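Local coordinates for uncharacterized protein (Chaetomium thermophilum, PDB 3LPZ) that probably acts in the Get pathway of tail-anchored protein biogenesis, as an alpha-solenoid Get4 subunit that binds Get5, at residues E151-E156 and C190-L195. Sequence-based numbering, arbitrary orientation. Where two conformers were deposited one is given.
Sequences EFEAAE and CARAVL
Arg192 reaches from helix 186-199 to Glu156 on helix 152-159 and holds its carboxylate in a side-on, two-nitrogen salt bridge. NH2 of Arg192 donates to OE1 of Glu156 at 2.8 Å, and NE of Arg192 donates to OE2 of Glu156 at 2.9 Å. Both oxygens face the same NE/NH2 edge, each through its syn lone pair, the one on the side of its twin. The match is not flat: the two planes are turned 29° apart, both oxygens are tilted from the guanidinium plane, and both N-H...O angles fall well short of straight. Glu156 runs out extended beyond CG, whereas Arg192 folds at chi3 (74°); that bend sets its NE and NH2 edge across the end of the glutamate, the two side chains crossing at about a right angle.

The two helices belong to the alpha-solenoid of Get4, and helix 166-179 comes between them in the chain. It also borders the salt bridge: Trp177 touches Glu156, and Glu174 packs on Arg192. The Glu174 carboxylate comes close to that of Glu156, two like charges whose repulsion the arginine probably helps to offset. The backbones themselves stay apart, the nearest CA atoms being those of Glu156 and Ala193 at 8.1 Å, and the contact between the two segments is made by long polar side chains.

Glu153 may add a weak, longer-range attraction, though it is modelled in two conformers and the pairing is doubtful. In one of them OE2 of Glu153 lies 4.5 Å from Arg192 NH2, well out of the guanidinium plane, with no N-H directed at it. A leucine in place of Arg192 would probably leave the Glu156 carboxylate without its paired donors and facing Glu174 with no positive charge from this position.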
loop_
_atom_site.group_PDB
_atom_site.type_symbol
_atom_site.label_atom_id
_atom_site.label_comp_id
_atom_site.label_asym_id
_atom_site.label_seq_id
_atom_site.Cartn_x
_atom_site.Cartn_y
_atom_site.Cartn_z
ATOM N N GLU A 151 8.554 8.404 3.647
ATOM C CA GLU A 151 8.072 8.272 2.264
ATOM C C GLU A 151 6.583 7.919 2.238
ATOM O O GLU A 151 6.199 6.771 1.945
ATOM C CB GLU A 151 8.871 7.193 1.527
ATOM C CG GLU A 151 10.397 7.515 1.370
ATOM C CD GLU A 151 10.684 8.687 0.430
ATOM O OE1 GLU A 151 9.842 9.006 -0.436
ATOM O OE2 GLU A 151 11.763 9.299 0.556
ATOM N N PHE A 152 5.752 8.921 2.506
ATOM C CA PHE A 152 4.345 8.675 2.807
ATOM C C PHE A 152 3.572 8.228 1.543
ATOM O O PHE A 152 2.742 7.317 1.601
ATOM C CB PHE A 152 3.720 9.929 3.460
ATOM C CG PHE A 152 4.136 10.172 4.910
ATOM C CD1 PHE A 152 5.064 9.350 5.566
ATOM C CD2 PHE A 152 3.598 11.251 5.618
ATOM C CE1 PHE A 152 5.427 9.573 6.909
ATOM C CE2 PHE A 152 3.970 11.507 6.993
ATOM C CZ PHE A 152 4.886 10.665 7.622
ATOM N N GLU A 153 3.857 8.871 0.403
ATOM C CA GLU A 153 3.197 8.535 -0.865
ATOM C C GLU A 153 3.471 7.084 -1.287
ATOM O O GLU A 153 2.548 6.340 -1.705
ATOM C CB GLU A 153 3.657 9.502 -1.962
ATOM C CG GLU A 153 2.793 9.533 -3.197
ATOM C CD GLU A 153 2.829 10.890 -3.881
ATOM O OE1 GLU A 153 3.802 11.170 -4.617
ATOM O OE2 GLU A 153 1.879 11.676 -3.680
ATOM N N ALA A 154 4.730 6.691 -1.184
ATOM C CA ALA A 154 5.137 5.326 -1.467
ATOM C C ALA A 154 4.501 4.341 -0.442
ATOM O O ALA A 154 4.031 3.260 -0.823
ATOM C CB ALA A 154 6.672 5.235 -1.479
ATOM N N ALA A 155 4.443 4.723 0.836
ATOM C CA ALA A 155 3.844 3.854 1.852
ATOM C C ALA A 155 2.372 3.561 1.540
ATOM O O ALA A 155 1.935 2.430 1.714
ATOM C CB ALA A 155 3.982 4.453 3.260
ATOM N N GLU A 156 1.620 4.570 1.084
ATOM C CA GLU A 156 0.162 4.404 0.845
ATOM C C GLU A 156 -0.118 3.276 -0.134
ATOM O O GLU A 156 -1.023 2.464 0.095
ATOM C CB GLU A 156 -0.483 5.679 0.322
ATOM C CG GLU A 156 -0.510 6.842 1.306
ATOM C CD GLU A 156 -0.982 8.144 0.644
ATOM O OE1 GLU A 156 -0.677 8.406 -0.552
ATOM O OE2 GLU A 156 -1.658 8.913 1.324
ATOM N N CYS A 190 -8.000 11.997 6.299
ATOM C CA CYS A 190 -8.828 10.853 6.646
ATOM C C CYS A 190 -9.231 10.086 5.373
ATOM O O CYS A 190 -9.141 8.847 5.347
ATOM C CB CYS A 190 -10.061 11.296 7.460
ATOM S SG CYS A 190 -10.979 9.911 8.125
ATOM N N ALA A 191 -9.617 10.829 4.324
ATOM C CA ALA A 191 -10.037 10.243 3.056
ATOM C C ALA A 191 -8.925 9.445 2.396
ATOM O O ALA A 191 -9.199 8.418 1.835
ATOM C CB ALA A 191 -10.596 11.289 2.102
ATOM N N ARG A 192 -7.674 9.906 2.493
ATOM C CA ARG A 192 -6.515 9.145 1.984
ATOM C C ARG A 192 -6.310 7.795 2.676
ATOM O O ARG A 192 -5.682 6.903 2.092
ATOM C CB ARG A 192 -5.223 9.979 2.043
ATOM C CG ARG A 192 -5.281 11.248 1.161
ATOM C CD ARG A 192 -3.906 11.972 1.117
ATOM N NE ARG A 192 -2.940 11.257 0.278
ATOM C CZ ARG A 192 -2.935 11.276 -1.056
ATOM N NH1 ARG A 192 -3.845 11.980 -1.747
ATOM N NH2 ARG A 192 -2.003 10.602 -1.720
ATOM N N ALA A 193 -6.805 7.649 3.909
ATOM C CA ALA A 193 -6.713 6.359 4.637
ATOM C C ALA A 193 -7.945 5.513 4.472
ATOM O O ALA A 193 -7.860 4.302 4.684
ATOM C CB ALA A 193 -6.506 6.584 6.135
ATOM N N VAL A 194 -9.079 6.130 4.153
ATOM C CA VAL A 194 -10.375 5.424 4.123
ATOM C C VAL A 194 -10.810 5.037 2.719
ATOM O O VAL A 194 -11.115 3.870 2.483
ATOM C CB VAL A 194 -11.496 6.268 4.778
ATOM C CG1 VAL A 194 -12.864 5.642 4.520
ATOM C CG2 VAL A 194 -11.233 6.390 6.278
ATOM N N LEU A 195 -10.823 6.007 1.797
ATOM C CA LEU A 195 -11.295 5.767 0.427
ATOM C C LEU A 195 -10.522 4.672 -0.311
ATOM O O LEU A 195 -11.136 3.849 -0.959
ATOM C CB LEU A 195 -11.363 7.066 -0.403
ATOM C CG LEU A 195 -12.252 8.164 0.231
ATOM C CD1 LEU A 195 -12.353 9.349 -0.685
ATOM C CD2 LEU A 195 -13.716 7.654 0.612
#